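Local coordinates for putative DD-carboxypeptidase TP_0574 (Treponema pallidum, PDB 1O75), which binds penicillin and shows zinc-stimulated carboxypeptidase activity on synthetic depsipeptides, so that it may act on peptidoglycan as a D,D-carboxypeptidase of the cell membrane, at residues C296-G301 / V329-K334; A229-M234 / Y313-I318; A62-F67 / W286-V291. The protein carries 2 engineered substitutions. One frame throughout, in Å; residues are numbered along the deposited sequence.

Contact 1 of 3, residues C296-G301 / V329-K334. With XE (xenon), chain F.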
loop_
_atom_site.group_PDB
_atom_site.type_symbol
_atom_site.label_atom_id
_atom_site.label_comp_id
_atom_site.label_asym_id
_atom_site.label_seq_id
_atom_site.Cartn_x
_atom_site.Cartn_y
_atom_site.Cartn_z
ATOM N N CYS B 296 -2.009 -8.353 13.217
ATOM C CA CYS B 296 -2.232 -8.618 14.641
ATOM C C CYS B 296 -1.027 -8.068 15.376
ATOM O O CYS B 296 0.099 -8.378 15.005
ATOM C CB CYS B 296 -2.274 -10.137 14.898
ATOM S SG CYS B 296 -3.533 -10.960 13.977
ATOM N N GLY B 297 -1.262 -7.279 16.415
ATOM C CA GLY B 297 -0.152 -6.736 17.163
ATOM C C GLY B 297 -0.266 -7.006 18.645
ATOM O O GLY B 297 -1.326 -7.419 19.135
ATOM N N ILE B 298 0.812 -6.746 19.373
ATOM C CA ILE B 298 0.765 -6.967 20.802
ATOM C C ILE B 298 1.662 -5.962 21.507
ATOM O O ILE B 298 2.655 -5.506 20.948
ATOM C CB ILE B 298 1.221 -8.413 21.144
ATOM C CG1 ILE B 298 0.931 -8.732 22.612
ATOM C CG2 ILE B 298 2.735 -8.587 20.846
ATOM C CD1 ILE B 298 1.261 -10.192 22.976
ATOM N N ASN B 299 1.265 -5.567 22.704
ATOM C CA ASN B 299 2.104 -4.686 23.517
ATOM C C ASN B 299 2.216 -5.453 24.822
ATOM O O ASN B 299 1.229 -5.633 25.516
ATOM C CB ASN B 299 1.459 -3.326 23.779
ATOM C CG ASN B 299 2.367 -2.421 24.591
ATOM O OD1 ASN B 299 2.657 -2.711 25.754
ATOM N ND2 ASN B 299 2.830 -1.328 23.980
ATOM N N TYR B 300 3.423 -5.902 25.150
ATOM C CA TYR B 300 3.616 -6.718 26.351
ATOM C C TYR B 300 3.160 -6.053 27.637
ATOM O O TYR B 300 2.916 -6.723 28.634
ATOM C CB TYR B 300 5.089 -7.124 26.458
ATOM C CG TYR B 300 5.603 -7.787 25.194
ATOM C CD1 TYR B 300 6.827 -7.406 24.631
ATOM C CD2 TYR B 300 4.862 -8.801 24.557
ATOM C CE1 TYR B 300 7.307 -8.012 23.469
ATOM C CE2 TYR B 300 5.334 -9.419 23.398
ATOM C CZ TYR B 300 6.558 -9.019 22.860
ATOM O OH TYR B 300 7.038 -9.629 21.725
ATOM N N GLY B 301 3.023 -4.730 27.609
ATOM C CA GLY B 301 2.615 -4.020 28.813
ATOM C C GLY B 301 1.128 -3.839 29.031
ATOM O O GLY B 301 0.732 -3.292 30.054
ATOM N N VAL B 329 4.161 -17.425 14.504
ATOM C CA VAL B 329 5.126 -16.361 14.271
ATOM C C VAL B 329 6.031 -16.210 15.479
ATOM O O VAL B 329 5.660 -16.564 16.593
ATOM C CB VAL B 329 4.396 -15.006 13.999
ATOM C CG1 VAL B 329 3.612 -14.554 15.240
ATOM C CG2 VAL B 329 5.413 -13.955 13.656
ATOM N N ARG B 330 7.224 -15.682 15.265
ATOM C CA ARG B 330 8.147 -15.481 16.377
ATOM C C ARG B 330 8.503 -14.000 16.506
ATOM O O ARG B 330 8.815 -13.351 15.510
ATOM C CB ARG B 330 9.436 -16.288 16.164
ATOM C CG ARG B 330 10.422 -16.149 17.346
ATOM C CD ARG B 330 11.814 -16.666 16.992
ATOM N NE ARG B 330 12.770 -16.306 18.038
ATOM C CZ ARG B 330 14.083 -16.476 17.924
ATOM N NH1 ARG B 330 14.588 -16.994 16.812
ATOM N NH2 ARG B 330 14.884 -16.149 18.924
ATOM N N PHE B 331 8.420 -13.464 17.718
ATOM C CA PHE B 331 8.795 -12.071 17.936
ATOM C C PHE B 331 10.135 -12.095 18.692
ATOM O O PHE B 331 10.247 -12.673 19.762
ATOM C CB PHE B 331 7.726 -11.324 18.736
ATOM C CG PHE B 331 6.380 -11.249 18.046
ATOM C CD1 PHE B 331 6.298 -11.025 16.673
ATOM C CD2 PHE B 331 5.192 -11.341 18.791
ATOM C CE1 PHE B 331 5.050 -10.887 16.035
ATOM C CE2 PHE B 331 3.936 -11.204 18.176
ATOM C CZ PHE B 331 3.867 -10.976 16.789
ATOM N N LEU B 332 11.143 -11.466 18.100
ATOM C CA LEU B 332 12.489 -11.423 18.654
ATOM C C LEU B 332 12.648 -10.571 19.899
ATOM O O LEU B 332 11.858 -9.660 20.146
ATOM C CB LEU B 332 13.466 -10.932 17.578
ATOM C CG LEU B 332 13.577 -11.907 16.402
ATOM C CD1 LEU B 332 14.253 -11.232 15.228
ATOM C CD2 LEU B 332 14.355 -13.164 16.851
ATOM N N PRO B 333 13.685 -10.869 20.703
ATOM C CA PRO B 333 13.993 -10.147 21.939
ATOM C C PRO B 333 14.405 -8.730 21.585
ATOM O O PRO B 333 14.837 -8.458 20.461
ATOM C CB PRO B 333 15.175 -10.920 22.522
ATOM C CG PRO B 333 15.039 -12.278 21.934
ATOM C CD PRO B 333 14.598 -12.008 20.526
ATOM N N LYS B 334 14.283 -7.838 22.556
ATOM C CA LYS B 334 14.655 -6.443 22.379
ATOM C C LYS B 334 16.152 -6.317 22.617
ATOM O O LYS B 334 16.668 -6.857 23.595
ATOM C CB LYS B 334 13.915 -5.576 23.397
ATOM C CG LYS B 334 14.170 -4.092 23.245
ATOM C CD LYS B 334 13.430 -3.300 24.313
ATOM C CE LYS B 334 13.518 -1.801 24.052
ATOM N NZ LYS B 334 14.931 -1.323 23.964
HETATM XE XE XE F . 0.600 -10.533 17.587
HETATM O O HOH W 1 9.211 -8.589 20.432
#

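Contact 2 of 3, residues A229-M234 / Y313-I318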
loop_
_atom_site.group_PDB
_atom_site.type_symbol
_atom_site.label_atom_id
_atom_site.label_comp_id
_atom_site.label_asym_id
_atom_site.label_seq_id
_atom_site.Cartn_x
_atom_site.Cartn_y
_atom_site.Cartn_z
ATOM N N ALA B 229 5.348 -5.625 18.834
ATOM C CA ALA B 229 5.569 -6.484 17.683
ATOM C C ALA B 229 4.252 -6.677 16.964
ATOM O O ALA B 229 3.189 -6.597 17.567
ATOM C CB ALA B 229 6.136 -7.854 18.131
ATOM N N GLU B 230 4.333 -6.969 15.677
ATOM C CA GLU B 230 3.136 -7.131 14.892
ATOM C C GLU B 230 3.340 -8.167 13.802
ATOM O O GLU B 230 4.448 -8.314 13.284
ATOM C CB GLU B 230 2.765 -5.765 14.310
ATOM C CG GLU B 230 1.655 -5.781 13.294
ATOM C CD GLU B 230 2.166 -6.032 11.874
ATOM O OE1 GLU B 230 1.348 -5.973 10.924
ATOM O OE2 GLU B 230 3.384 -6.287 11.703
ATOM N N ALA B 231 2.279 -8.897 13.471
ATOM C CA ALA B 231 2.362 -9.906 12.423
ATOM C C ALA B 231 1.350 -9.548 11.357
ATOM O O ALA B 231 0.216 -9.171 11.673
ATOM C CB ALA B 231 2.052 -11.308 12.988
ATOM N N SER B 232 1.774 -9.638 10.103
ATOM C CA SER B 232 0.921 -9.344 8.966
ATOM C C SER B 232 0.636 -10.663 8.283
ATOM O O SER B 232 1.519 -11.243 7.646
ATOM C CB SER B 232 1.637 -8.417 7.981
ATOM O OG SER B 232 1.668 -7.107 8.502
ATOM N N VAL B 233 -0.590 -11.139 8.409
ATOM C CA VAL B 233 -0.926 -12.402 7.798
ATOM C C VAL B 233 -1.524 -12.189 6.402
ATOM O O VAL B 233 -2.592 -11.592 6.272
ATOM C CB VAL B 233 -1.932 -13.177 8.697
ATOM C CG1 VAL B 233 -2.240 -14.547 8.097
ATOM C CG2 VAL B 233 -1.370 -13.321 10.117
ATOM N N MET B 234 -0.824 -12.633 5.361
ATOM C CA MET B 234 -1.364 -12.535 4.004
ATOM C C MET B 234 -2.163 -13.819 3.801
ATOM O O MET B 234 -1.700 -14.907 4.154
ATOM C CB MET B 234 -0.242 -12.431 2.980
ATOM C CG MET B 234 0.514 -11.109 3.053
ATOM S SD MET B 234 -0.414 -9.790 2.251
ATOM C CE MET B 234 -0.146 -10.280 0.493
ATOM N N TYR B 313 4.545 -17.385 19.144
ATOM C CA TYR B 313 3.119 -17.231 19.266
ATOM C C TYR B 313 2.393 -18.009 18.183
ATOM O O TYR B 313 2.926 -18.266 17.105
ATOM C CB TYR B 313 2.703 -15.753 19.151
ATOM C CG TYR B 313 3.103 -14.891 20.324
ATOM C CD1 TYR B 313 4.411 -14.416 20.458
ATOM C CD2 TYR B 313 2.172 -14.557 21.303
ATOM C CE1 TYR B 313 4.769 -13.618 21.559
ATOM C CE2 TYR B 313 2.519 -13.777 22.386
ATOM C CZ TYR B 313 3.817 -13.307 22.510
ATOM O OH TYR B 313 4.118 -12.516 23.597
ATOM N N ARG B 314 1.164 -18.370 18.495
ATOM C CA ARG B 314 0.300 -19.055 17.552
ATOM C C ARG B 314 -0.934 -18.165 17.528
ATOM O O ARG B 314 -1.560 -17.958 18.574
ATOM C CB ARG B 314 -0.071 -20.458 18.054
ATOM C CG ARG B 314 -1.175 -21.118 17.234
ATOM C CD ARG B 314 -1.120 -22.654 17.345
ATOM N NE ARG B 314 0.070 -23.186 16.672
ATOM C CZ ARG B 314 0.575 -24.396 16.880
ATOM N NH1 ARG B 314 -0.002 -25.226 17.755
ATOM N NH2 ARG B 314 1.658 -24.776 16.218
ATOM N N LEU B 315 -1.265 -17.636 16.351
ATOM C CA LEU B 315 -2.418 -16.745 16.181
ATOM C C LEU B 315 -3.562 -17.513 15.528
ATOM O O LEU B 315 -3.354 -18.207 14.542
ATOM C CB LEU B 315 -2.048 -15.560 15.250
ATOM C CG LEU B 315 -0.685 -14.921 15.470
ATOM C CD1 LEU B 315 -0.496 -13.730 14.531
ATOM C CD2 LEU B 315 -0.565 -14.487 16.917
ATOM N N THR B 316 -4.764 -17.377 16.064
ATOM C CA THR B 316 -5.898 -18.049 15.458
ATOM C C THR B 316 -6.940 -16.996 15.057
ATOM O O THR B 316 -7.530 -16.368 15.918
ATOM C CB THR B 316 -6.539 -19.061 16.445
ATOM O OG1 THR B 316 -5.552 -20.035 16.816
ATOM C CG2 THR B 316 -7.734 -19.798 15.782
ATOM N N LEU B 317 -7.156 -16.827 13.751
ATOM C CA LEU B 317 -8.143 -15.867 13.222
ATOM C C LEU B 317 -9.525 -16.523 13.257
ATOM O O LEU B 317 -9.708 -17.604 12.717
ATOM C CB LEU B 317 -7.804 -15.515 11.764
ATOM C CG LEU B 317 -6.771 -14.425 11.462
ATOM C CD1 LEU B 317 -5.666 -14.424 12.444
ATOM C CD2 LEU B 317 -6.263 -14.621 10.045
ATOM N N ILE B 318 -10.491 -15.837 13.851
ATOM C CA ILE B 318 -11.843 -16.341 14.010
ATOM C C ILE B 318 -12.855 -15.515 13.211
ATOM O O ILE B 318 -13.013 -14.311 13.436
ATOM C CB ILE B 318 -12.198 -16.340 15.505
ATOM C CG1 ILE B 318 -11.219 -17.291 16.241
ATOM C CG2 ILE B 318 -13.643 -16.761 15.701
ATOM C CD1 ILE B 318 -11.223 -17.107 17.740
#

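Contact 3 of 3, residues A62-F67 / W286-V291. With PDX (2,3-di-O-sulfo-alpha-D-glucopyranose), chain C; PDX (2,3-di-O-sulfo-alpha-D-glucopyranose), chain D.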
loop_
_atom_site.group_PDB
_atom_site.type_symbol
_atom_site.label_atom_id
_atom_site.label_comp_id
_atom_site.label_asym_id
_atom_site.label_seq_id
_atom_site.Cartn_x
_atom_site.Cartn_y
_atom_site.Cartn_z
ATOM N N ALA B 62 -13.937 3.485 11.940
ATOM C CA ALA B 62 -15.327 3.364 12.334
ATOM C C ALA B 62 -16.152 2.743 11.208
ATOM O O ALA B 62 -16.980 1.888 11.460
ATOM C CB ALA B 62 -15.895 4.730 12.738
ATOM N N PHE B 63 -15.927 3.168 9.969
ATOM C CA PHE B 63 -16.672 2.602 8.847
ATOM C C PHE B 63 -16.442 1.097 8.747
ATOM O O PHE B 63 -17.373 0.315 8.574
ATOM C CB PHE B 63 -16.231 3.236 7.517
ATOM C CG PHE B 63 -16.725 2.483 6.310
ATOM C CD1 PHE B 63 -18.052 2.606 5.889
ATOM C CD2 PHE B 63 -15.874 1.627 5.603
ATOM C CE1 PHE B 63 -18.530 1.883 4.774
ATOM C CE2 PHE B 63 -16.337 0.901 4.490
ATOM C CZ PHE B 63 -17.667 1.028 4.070
ATOM N N ARG B 64 -15.181 0.698 8.822
ATOM C CA ARG B 64 -14.833 -0.734 8.742
ATOM C C ARG B 64 -15.443 -1.565 9.858
ATOM O O ARG B 64 -15.897 -2.683 9.618
ATOM C CB ARG B 64 -13.320 -0.911 8.794
ATOM C CG ARG B 64 -12.590 -0.311 7.610
ATOM C CD ARG B 64 -11.079 -0.408 7.806
ATOM N NE ARG B 64 -10.446 0.560 6.941
ATOM C CZ ARG B 64 -9.666 1.542 7.362
ATOM N NH1 ARG B 64 -9.405 1.688 8.650
ATOM N NH2 ARG B 64 -9.165 2.393 6.481
ATOM N N GLN B 65 -15.474 -1.035 11.076
ATOM C CA GLN B 65 -16.017 -1.814 12.194
ATOM C C GLN B 65 -17.529 -1.845 12.360
ATOM O O GLN B 65 -18.054 -2.711 13.050
ATOM C CB GLN B 65 -15.390 -1.335 13.500
ATOM C CG GLN B 65 -13.880 -1.543 13.556
ATOM C CD GLN B 65 -13.308 -1.042 14.853
ATOM O OE1 GLN B 65 -13.249 -1.782 15.845
ATOM N NE2 GLN B 65 -12.922 0.231 14.877
ATOM N N GLN B 66 -18.236 -0.915 11.716
ATOM C CA GLN B 66 -19.695 -0.848 11.867
ATOM C C GLN B 66 -20.400 -2.083 11.364
ATOM O O GLN B 66 -21.554 -2.336 11.711
ATOM C CB GLN B 66 -20.266 0.389 11.127
ATOM C CG GLN B 66 -20.428 0.186 9.618
ATOM C CD GLN B 66 -20.961 1.452 8.938
ATOM O OE1 GLN B 66 -21.636 2.248 9.564
ATOM N NE2 GLN B 66 -20.658 1.621 7.657
ATOM N N PHE B 67 -19.728 -2.859 10.529
ATOM C CA PHE B 67 -20.359 -4.047 10.001
ATOM C C PHE B 67 -20.454 -5.229 10.972
ATOM O O PHE B 67 -21.532 -5.800 11.155
ATOM C CB PHE B 67 -19.640 -4.462 8.722
ATOM C CG PHE B 67 -19.734 -3.434 7.635
ATOM C CD1 PHE B 67 -20.898 -3.319 6.872
ATOM C CD2 PHE B 67 -18.685 -2.543 7.406
ATOM C CE1 PHE B 67 -21.017 -2.325 5.888
ATOM C CE2 PHE B 67 -18.792 -1.537 6.424
ATOM C CZ PHE B 67 -19.963 -1.435 5.668
ATOM N N TRP B 286 -7.404 -4.358 9.616
ATOM C CA TRP B 286 -7.425 -4.717 8.209
ATOM C C TRP B 286 -8.056 -3.543 7.459
ATOM O O TRP B 286 -8.703 -2.697 8.084
ATOM C CB TRP B 286 -8.220 -6.017 7.962
ATOM C CG TRP B 286 -9.567 -6.126 8.624
ATOM C CD1 TRP B 286 -9.870 -6.864 9.742
ATOM C CD2 TRP B 286 -10.800 -5.528 8.197
ATOM N NE1 TRP B 286 -11.208 -6.761 10.028
ATOM C CE2 TRP B 286 -11.807 -5.951 9.104
ATOM C CE3 TRP B 286 -11.156 -4.686 7.139
ATOM C CZ2 TRP B 286 -13.144 -5.555 8.988
ATOM C CZ3 TRP B 286 -12.499 -4.287 7.017
ATOM C CH2 TRP B 286 -13.474 -4.728 7.946
ATOM N N LYS B 287 -7.830 -3.487 6.150
ATOM C CA LYS B 287 -8.386 -2.441 5.278
ATOM C C LYS B 287 -9.319 -3.107 4.263
ATOM O O LYS B 287 -9.367 -4.335 4.159
ATOM C CB LYS B 287 -7.280 -1.735 4.495
ATOM C CG LYS B 287 -6.097 -1.292 5.317
ATOM C CD LYS B 287 -6.416 -0.104 6.186
ATOM C CE LYS B 287 -5.162 0.338 6.943
ATOM N NZ LYS B 287 -5.458 1.213 8.121
ATOM N N THR B 288 -10.031 -2.299 3.483
ATOM C CA THR B 288 -10.961 -2.839 2.492
ATOM C C THR B 288 -10.355 -2.847 1.093
ATOM O O THR B 288 -11.062 -3.019 0.095
ATOM C CB THR B 288 -12.241 -2.005 2.461
ATOM O OG1 THR B 288 -11.899 -0.647 2.179
ATOM C CG2 THR B 288 -12.940 -2.072 3.785
ATOM N N GLY B 289 -9.049 -2.645 1.028
ATOM C CA GLY B 289 -8.346 -2.645 -0.232
ATOM C C GLY B 289 -8.198 -4.035 -0.837
ATOM O O GLY B 289 -8.809 -5.001 -0.384
ATOM N N ARG B 290 -7.366 -4.133 -1.868
ATOM C CA ARG B 290 -7.167 -5.387 -2.574
ATOM C C ARG B 290 -6.173 -6.373 -1.963
ATOM O O ARG B 290 -6.172 -7.538 -2.342
ATOM C CB ARG B 290 -6.756 -5.077 -4.009
ATOM C CG ARG B 290 -7.837 -4.335 -4.796
ATOM C CD ARG B 290 -7.198 -3.480 -5.842
ATOM N NE ARG B 290 -8.145 -3.050 -6.864
ATOM C CZ ARG B 290 -8.807 -3.885 -7.659
ATOM N NH1 ARG B 290 -8.637 -5.204 -7.543
ATOM N NH2 ARG B 290 -9.611 -3.399 -8.591
ATOM N N VAL B 291 -5.342 -5.927 -1.029
ATOM C CA VAL B 291 -4.356 -6.811 -0.412
ATOM C C VAL B 291 -5.032 -7.608 0.706
ATOM O O VAL B 291 -5.491 -7.040 1.692
ATOM C CB VAL B 291 -3.181 -6.000 0.143
ATOM C CG1 VAL B 291 -2.098 -6.936 0.682
ATOM C CG2 VAL B 291 -2.611 -5.124 -0.961
HETATM C C1 PDX C . -2.117 -0.584 0.245
HETATM C C2 PDX C . -3.612 -0.530 -0.026
HETATM C C3 PDX C . -3.878 -0.010 -1.434
HETATM C C4 PDX C . -3.184 1.327 -1.706
HETATM C C5 PDX C . -1.704 1.186 -1.412
HETATM C C6 PDX C . -0.930 2.450 -1.572
HETATM O O2 PDX C . -4.128 -1.867 0.146
HETATM O O3 PDX C . -5.292 0.182 -1.581
HETATM O O4 PDX C . -3.435 1.796 -3.057
HETATM O O5 PDX C . -1.487 0.705 -0.026
HETATM O O6 PDX C . -0.194 2.734 -0.360
HETATM O O1S PDX C . -5.721 -3.275 1.064
HETATM O O2S PDX C . -5.886 -0.961 1.619
HETATM O O3S PDX C . -4.036 -2.289 2.533
HETATM O O1X PDX C . -7.428 0.005 -2.403
HETATM O O2X PDX C . -5.846 -1.761 -2.661
HETATM O O3X PDX C . -5.628 0.224 -3.986
HETATM S S PDX C . -5.038 -2.139 1.270
HETATM S "S'" PDX C . -6.061 -0.420 -2.721
HETATM C C1 PDX D . 1.130 -5.011 -0.785
HETATM C C2 PDX D . 0.795 -5.068 -2.295
HETATM C C3 PDX D . 1.178 -3.738 -2.973
HETATM C C4 PDX D . 0.535 -2.523 -2.258
HETATM C C5 PDX D . 0.803 -2.582 -0.747
HETATM C C6 PDX D . -0.017 -1.570 -0.004
HETATM O O1 PDX D . 2.531 -4.827 -0.640
HETATM O O2 PDX D . 1.518 -6.139 -2.938
HETATM O O3 PDX D . 0.714 -3.751 -4.350
HETATM O O4 PDX D . 0.920 -1.301 -2.933
HETATM O O5 PDX D . 0.413 -3.891 -0.185
HETATM O O6 PDX D . -1.391 -1.556 -0.490
HETATM O O1S PDX D . 1.504 -8.265 -3.931
HETATM O O2S PDX D . 0.247 -7.994 -1.862
HETATM O O3S PDX D . -0.543 -7.096 -3.932
HETATM O O1X PDX D . 1.918 -2.154 -5.436
HETATM O O2X PDX D . 2.542 -4.459 -5.713
HETATM O O3X PDX D . 0.524 -3.684 -6.705
HETATM S S PDX D . 0.734 -7.373 -3.284
HETATM S "S'" PDX D . 1.484 -3.579 -5.627
HETATM O O HOH W 2 -9.930 0.400 3.772
#

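Contact 1 of 3, residues C296-G301 / V329-K334
Phe331 reaches from the end of strand 325-331 toward Ile298 and Tyr300, and each part of its side chain has a different neighbour. CB lies 3.5 Å from Tyr300 OH. With CG anti to the carbonyl carbon (chi1 -62°), the ring extends toward Ile298 and the xenon. CD2 also passes near the tyrosine oxygen, which approaches obliquely. Farther out, CE2 meets the methyl CG2 of Ile298 at 3.9 Å. At the tip, CZ comes to 3.4 Å from the bound xenon, which sits at the ring edge, near the ring plane. The xenon also meets Cys296 O, at 3.4 Å, while CB of Cys296 and CB of Ile298 lie a little farther off. A polarisable ring and the carbon atoms of Cys296 and Ile298 suit a site where the gas atom is held mainly by dispersion.

Tyr300 has a phenol that can touch the phenylalanine with its oxygen and still make a polar bond: a water in the plane of its ring, 2.7 Å from OH, donates to Leu332 O. The Asx turn at Asn299, whose OD1 accepts from Gly301 N, bends the chain just after strand 293-298.

Tyr260 on strand 255-262 completes the xenon pocket, and Tyr313 on strand 311-319 meets the Phe331 ring. The contact thus joins two four-stranded antiparallel sheets, strand 293-298 being internal to one and strand 325-331 outermost in the other.

Contact 2 of 3, residues A229-M234 / Y313-I318
Ala231 and Leu315 mark the closest approach of two strands from different sheets, their CA atoms 9.2 Å apart, a spacing bridged by side chains rather than by backbone bonds. CB of Ala231 meets the methyl CD1 of Leu315 at 3.8 Å. The pairing is one of unequal sizes: the alanine offers a single short methyl, and the leucine reaches farther, with its CD1 methyl. With CG of Leu315 anti to the carbonyl carbon (chi1 -42°), that methyl is carried across to the alanine. Two residues on, the pattern repeats more loosely, as CG1 of Val233 faces CD2 of Leu317 at 4.5 Å. All four residues are buried, and their aliphatic ends, which have no polar group to satisfy, suit that place.

Glu230 and Ser232 carry polar groups on the other side of strand 229-234. There Ser232 OG donates to Glu230 OE1 over 2.7 Å, reaching the carboxylate on its syn side, 17° from its plane. The CB of Ser232 points away from the opposing strand, so this bond lies apart from the hydrocarbon layer.

Strand 229-237 runs between strands 212-220 and 293-298 in one antiparallel sheet, and strand 311-319 between 255-262 and 325-331 in the other. The contact therefore lies in the core of a beta sandwich, consistent with the assignment of this domain to the E-set clan. Leu315 also touches Cys296 and Tyr260, residues of the xenon pocket.

Contact 3 of 3, residues A62-F67 / W286-V291
Arg64, on helix 60-65, runs past Trp286 and crosses Lys287, and its long side chain carries most of the contact. The nonpolar part comes first. CB and CG of Arg64 pass CZ3 of the indole, with CB 3.9 Å from CZ3, while CG faces the methyl CG2 of Thr288 at 4.2 Å. CD makes the nearest approach of the two segments, 3.3 Å from Trp286 O. The two side chains run past each other in opposite directions, with the guanidinium and indole planes 68° apart. CD of Lys287 lies over one guanidinium face, 3.7 Å from NH2. The stem of Arg64 is extended from CG to NE, which takes its charged end past the tryptophan to this lysine.

The polar link is indirect: one water accepts from Arg64 NE at 3.2 Å and from Thr288 N at 2.7 Å, tying helix to loop.

Contacts with the sulfated sugars follow along the loop. Arg290 N donates almost straight (177°) to sulfate oxygen O2X of the sulfated glucose of chain C, and Val291 N makes a weak bond to its O1S. Gly289 CA comes within 3.0 Å of the same O1S, a closeness that the missing side chain permits. Val291 CG2 rests against the sugar of chain D.

Arg64 NH1 and Lys287 NZ stand 4.0 Å apart, like charges not in contact, whereas the loop binds sulfate through its backbone N-H groups.

Contacts 1 and 2 lie in the buried interior of one domain and join the same two sheets: strands 293-298 and 229-237 are neighbours in one, 325-331 and 311-319 in the other. They touch directly, with Phe331 CG 3.4 Å from Ala229 CB. Contact 2 is wholly aliphatic across its gap, whereas contact 1, nearer the strand ends, adds aromatic rings, a water and the xenon. Contact 3 is only partly buried and joins helix 60-65 to the loop before strand 293-298. Its chemistry is accordingly more polar, with charged side chains, a bridging water and sulfated sugars. It meets contact 2 through Met234 and Val291, but stays about 8 Å from contact 1 at the nearest atoms.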